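TarM (Staphylococcus aureus subsp. aureus 21178, PDB 4X7R) is a GT-B-type glycosyltransferase that binds uridine-5'-diphosphate in a pocket partly formed by its C-terminal half. Local coordinates at residues N348-E357 / R375-T383. The protein carries 1 engineered substitution. Residues are numbered along the deposited sequence; the frame is centred on the assembly and turned at random.
With UDP (uridine-5'-diphosphate), chain E.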
loop_
_atom_site.group_PDB
_atom_site.type_symbol
_atom_site.label_atom_id
_atom_site.label_comp_id
_atom_site.label_asym_id
_atom_site.label_seq_id
_atom_site.Cartn_x
_atom_site.Cartn_y
_atom_site.Cartn_z
ATOM N N ASN A 348 -3.298 -3.292 -36.245
ATOM C CA ASN A 348 -1.953 -3.611 -35.756
ATOM C C ASN A 348 -1.136 -2.393 -35.287
ATOM O O ASN A 348 -0.037 -2.576 -34.758
ATOM C CB ASN A 348 -1.164 -4.411 -36.813
ATOM C CG ASN A 348 -1.893 -5.602 -37.395
ATOM O OD1 ASN A 348 -1.823 -6.726 -36.890
ATOM N ND2 ASN A 348 -2.595 -5.380 -38.500
ATOM N N ALA A 349 -1.659 -1.161 -35.482
ATOM C CA ALA A 349 -0.986 0.092 -35.118
ATOM C C ALA A 349 -1.161 0.485 -33.651
ATOM O O ALA A 349 -0.326 1.217 -33.112
ATOM C CB ALA A 349 -1.457 1.222 -36.022
ATOM N N VAL A 350 -2.245 0.013 -33.013
ATOM C CA VAL A 350 -2.569 0.323 -31.622
ATOM C C VAL A 350 -1.613 -0.313 -30.592
ATOM O O VAL A 350 -1.391 -1.526 -30.604
ATOM C CB VAL A 350 -4.086 0.158 -31.307
ATOM C CG1 VAL A 350 -4.590 -1.221 -31.694
ATOM C CG2 VAL A 350 -4.422 0.481 -29.847
ATOM N N LYS A 351 -1.037 0.535 -29.725
ATOM C CA LYS A 351 -0.104 0.156 -28.672
ATOM C C LYS A 351 -0.803 0.133 -27.307
ATOM O O LYS A 351 -1.672 0.967 -27.042
ATOM C CB LYS A 351 1.080 1.141 -28.620
ATOM C CG LYS A 351 2.084 1.027 -29.772
ATOM C CD LYS A 351 3.270 2.007 -29.607
ATOM C CE LYS A 351 4.299 1.599 -28.563
ATOM N NZ LYS A 351 5.186 2.728 -28.173
ATOM N N PHE A 352 -0.397 -0.804 -26.434
ATOM C CA PHE A 352 -0.917 -0.933 -25.080
ATOM C C PHE A 352 0.248 -0.792 -24.112
ATOM O O PHE A 352 1.183 -1.600 -24.139
ATOM C CB PHE A 352 -1.683 -2.258 -24.883
ATOM C CG PHE A 352 -3.026 -2.340 -25.582
ATOM C CD1 PHE A 352 -3.107 -2.569 -26.952
ATOM C CD2 PHE A 352 -4.210 -2.223 -24.865
ATOM C CE1 PHE A 352 -4.347 -2.635 -27.598
ATOM C CE2 PHE A 352 -5.451 -2.302 -25.512
ATOM C CZ PHE A 352 -5.510 -2.504 -26.873
ATOM N N HIS A 353 0.218 0.286 -23.301
ATOM C CA HIS A 353 1.234 0.605 -22.296
ATOM C C HIS A 353 0.693 0.252 -20.927
ATOM O O HIS A 353 -0.242 0.902 -20.443
ATOM C CB HIS A 353 1.604 2.098 -22.339
ATOM C CG HIS A 353 2.411 2.524 -23.527
ATOM N ND1 HIS A 353 3.104 3.719 -23.524
ATOM C CD2 HIS A 353 2.601 1.913 -24.721
ATOM C CE1 HIS A 353 3.685 3.798 -24.707
ATOM N NE2 HIS A 353 3.410 2.734 -25.459
ATOM N N ILE A 354 1.273 -0.782 -20.298
ATOM C CA ILE A 354 0.832 -1.256 -18.997
ATOM C C ILE A 354 1.883 -0.941 -17.938
ATOM O O ILE A 354 2.976 -1.509 -17.965
ATOM C CB ILE A 354 0.405 -2.760 -19.032
ATOM C CG1 ILE A 354 -0.574 -3.049 -20.206
ATOM C CG2 ILE A 354 -0.187 -3.200 -17.685
ATOM C CD1 ILE A 354 -0.912 -4.503 -20.446
ATOM N N TYR A 355 1.546 -0.029 -17.007
ATOM C CA TYR A 355 2.426 0.383 -15.917
ATOM C C TYR A 355 2.058 -0.274 -14.606
ATOM O O TYR A 355 0.877 -0.525 -14.347
ATOM C CB TYR A 355 2.408 1.907 -15.742
ATOM C CG TYR A 355 3.121 2.659 -16.845
ATOM C CD1 TYR A 355 2.454 3.026 -18.011
ATOM C CD2 TYR A 355 4.462 3.023 -16.715
ATOM C CE1 TYR A 355 3.099 3.734 -19.021
ATOM C CE2 TYR A 355 5.117 3.736 -17.721
ATOM C CZ TYR A 355 4.431 4.080 -18.874
ATOM O OH TYR A 355 5.056 4.783 -19.867
ATOM N N GLY A 356 3.070 -0.497 -13.776
ATOM C CA GLY A 356 2.917 -1.075 -12.449
ATOM C C GLY A 356 3.729 -2.330 -12.235
ATOM O O GLY A 356 4.449 -2.777 -13.134
ATOM N N GLU A 357 3.631 -2.891 -11.024
ATOM C CA GLU A 357 4.313 -4.122 -10.606
ATOM C C GLU A 357 3.354 -4.907 -9.720
ATOM O O GLU A 357 2.435 -4.323 -9.130
ATOM C CB GLU A 357 5.585 -3.818 -9.814
ATOM C CG GLU A 357 6.649 -3.060 -10.587
ATOM C CD GLU A 357 7.786 -2.571 -9.727
ATOM O OE1 GLU A 357 7.626 -2.474 -8.486
ATOM O OE2 GLU A 357 8.857 -2.279 -10.307
ATOM N N ARG A 375 5.105 -6.869 -29.851
ATOM C CA ARG A 375 5.298 -5.703 -30.711
ATOM C C ARG A 375 4.188 -4.640 -30.482
ATOM O O ARG A 375 4.268 -3.543 -31.043
ATOM C CB ARG A 375 5.309 -6.153 -32.180
ATOM C CG ARG A 375 6.104 -5.241 -33.119
ATOM C CD ARG A 375 5.606 -5.326 -34.556
ATOM N NE ARG A 375 4.292 -4.702 -34.730
ATOM C CZ ARG A 375 3.523 -4.853 -35.804
ATOM N NH1 ARG A 375 3.927 -5.611 -36.818
ATOM N NH2 ARG A 375 2.342 -4.253 -35.871
ATOM N N ASN A 376 3.168 -4.956 -29.651
ATOM C CA ASN A 376 2.040 -4.054 -29.394
ATOM C C ASN A 376 1.721 -3.804 -27.917
ATOM O O ASN A 376 1.141 -2.768 -27.589
ATOM C CB ASN A 376 0.789 -4.556 -30.113
ATOM C CG ASN A 376 0.896 -4.561 -31.619
ATOM O OD1 ASN A 376 1.502 -5.453 -32.221
ATOM N ND2 ASN A 376 0.295 -3.573 -32.260
ATOM N N VAL A 377 2.051 -4.760 -27.038
ATOM C CA VAL A 377 1.774 -4.662 -25.606
ATOM C C VAL A 377 3.105 -4.572 -24.841
ATOM O O VAL A 377 3.954 -5.449 -24.988
ATOM C CB VAL A 377 0.860 -5.816 -25.118
ATOM C CG1 VAL A 377 0.548 -5.683 -23.634
ATOM C CG2 VAL A 377 -0.428 -5.881 -25.933
ATOM N N PHE A 378 3.280 -3.506 -24.036
ATOM C CA PHE A 378 4.523 -3.261 -23.310
ATOM C C PHE A 378 4.374 -3.061 -21.804
ATOM O O PHE A 378 3.752 -2.097 -21.351
ATOM C CB PHE A 378 5.303 -2.096 -23.956
ATOM C CG PHE A 378 5.527 -2.260 -25.442
ATOM C CD1 PHE A 378 6.628 -2.959 -25.923
ATOM C CD2 PHE A 378 4.627 -1.730 -26.362
ATOM C CE1 PHE A 378 6.828 -3.118 -27.297
ATOM C CE2 PHE A 378 4.822 -1.906 -27.736
ATOM C CZ PHE A 378 5.925 -2.590 -28.192
ATOM N N LEU A 379 4.971 -3.977 -21.032
ATOM C CA LEU A 379 5.002 -3.938 -19.570
ATOM C C LEU A 379 6.100 -2.939 -19.185
ATOM O O LEU A 379 7.289 -3.275 -19.145
ATOM C CB LEU A 379 5.266 -5.352 -19.010
ATOM C CG LEU A 379 4.060 -6.165 -18.507
ATOM C CD1 LEU A 379 2.859 -6.108 -19.465
ATOM C CD2 LEU A 379 4.452 -7.604 -18.252
ATOM N N LYS A 380 5.679 -1.679 -18.982
ATOM C CA LYS A 380 6.534 -0.517 -18.724
ATOM C C LYS A 380 7.012 -0.279 -17.285
ATOM O O LYS A 380 7.681 0.726 -17.019
ATOM C CB LYS A 380 5.940 0.750 -19.377
ATOM C CG LYS A 380 5.850 0.654 -20.897
ATOM C CD LYS A 380 5.697 2.001 -21.566
ATOM C CE LYS A 380 7.000 2.510 -22.139
ATOM N NZ LYS A 380 6.811 3.773 -22.900
ATOM N N GLY A 381 6.719 -1.218 -16.388
ATOM C CA GLY A 381 7.113 -1.121 -14.979
ATOM C C GLY A 381 6.376 -0.043 -14.198
ATOM O O GLY A 381 5.522 0.656 -14.749
ATOM N N TYR A 382 6.708 0.109 -12.905
ATOM C CA TYR A 382 6.077 1.107 -12.039
ATOM C C TYR A 382 6.435 2.525 -12.451
ATOM O O TYR A 382 7.580 2.796 -12.818
ATOM C CB TYR A 382 6.434 0.871 -10.553
ATOM C CG TYR A 382 5.583 1.680 -9.593
ATOM C CD1 TYR A 382 4.383 1.176 -9.101
ATOM C CD2 TYR A 382 5.965 2.955 -9.200
ATOM C CE1 TYR A 382 3.595 1.917 -8.225
ATOM C CE2 TYR A 382 5.183 3.708 -8.327
ATOM C CZ TYR A 382 3.992 3.189 -7.853
ATOM O OH TYR A 382 3.220 3.926 -6.993
ATOM N N THR A 383 5.455 3.433 -12.376
ATOM C CA THR A 383 5.668 4.844 -12.677
ATOM C C THR A 383 5.428 5.719 -11.444
ATOM O O THR A 383 4.378 5.603 -10.795
ATOM C CB THR A 383 4.923 5.285 -13.942
ATOM O OG1 THR A 383 5.294 6.628 -14.237
ATOM C CG2 THR A 383 3.388 5.160 -13.834
HETATM N N1 UDP E . 0.011 4.071 -9.364
HETATM C C2 UDP E . 1.153 4.778 -9.692
HETATM N N3 UDP E . 2.027 4.120 -10.525
HETATM C C4 UDP E . 1.893 2.846 -11.033
HETATM C C5 UDP E . 0.705 2.150 -10.610
HETATM C C6 UDP E . -0.182 2.769 -9.807
HETATM O O2 UDP E . 1.381 5.907 -9.279
HETATM O O4 UDP E . 2.757 2.407 -11.815
HETATM C "C1'" UDP E . -1.044 4.816 -8.630
HETATM C "C2'" UDP E . -2.083 5.476 -9.532
HETATM O "O2'" UDP E . -1.641 6.751 -9.969
HETATM C "C3'" UDP E . -3.280 5.583 -8.586
HETATM C "C4'" UDP E . -3.136 4.344 -7.709
HETATM O "O4'" UDP E . -1.757 3.917 -7.808
HETATM O "O3'" UDP E . -3.378 6.786 -7.823
HETATM C "C5'" UDP E . -4.058 3.206 -8.065
HETATM O "O5'" UDP E . -5.376 3.584 -7.609
HETATM P PA UDP E . -6.725 2.753 -7.862
HETATM O O1A UDP E . -7.787 3.288 -6.981
HETATM O O2A UDP E . -7.113 2.891 -9.343
HETATM O O3A UDP E . -6.444 1.252 -7.532
HETATM P PB UDP E . -5.815 0.513 -6.254
HETATM O O1B UDP E . -6.244 1.221 -4.995
HETATM O O2B UDP E . -4.285 0.507 -6.341
HETATM O O3B UDP E . -6.344 -0.907 -6.203
#
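Ile354 and Val377 meet on the tightly packed face of this strand pair, CD1 of the isoleucine lying 3.7 Å from CG1 of the valine. Helices 333-346 and 361-370 cover that face, and the beta-branched residues suit it, being compact and at ease in extended backbone. Leu379 adds its CD1 beside Ile354 CB, and Phe352 meets Val377 CG2 chiefly through CB, its ring end leading away. The opposite face is more polar and opens partly to solvent, at Lys380 and Phe378. There Lys380 lays its aliphatic chain over two rings: CB sits 3.7 Å from the centroid of the Tyr355 ring and CD over one face of His353.

Strands 351-355 and 377-381, joined through helix 361-370, form a parallel beta-alpha-beta unit at the edge of the C-terminal Rossmann-like sheet of the GT-B fold. Where the strands begin, Asn376 extends the pairing with its amide, while its own O takes Phe352 N: ND2 donates to Asn348 O (2.7 Å) and, almost straight at 173°, to Val350 O, both oxygens lying in the amide plane though ND2 stands above each carbonyl plane. On the exposed rim Arg375 NH2 adds a weak bond to Asn348 O.

At the other end Gly381, with positive phi, turns the chain and its O accepts from Gly356 N. Beyond it, Thr383 pairs with uridine-5'-diphosphate through backbone N to O4 (2.9 Å) and O to N3 (2.8 Å), while the Tyr382 ring lies against the uracil, its hydroxyl hydrogen-bonded to Lys59 NZ and Lys15 O.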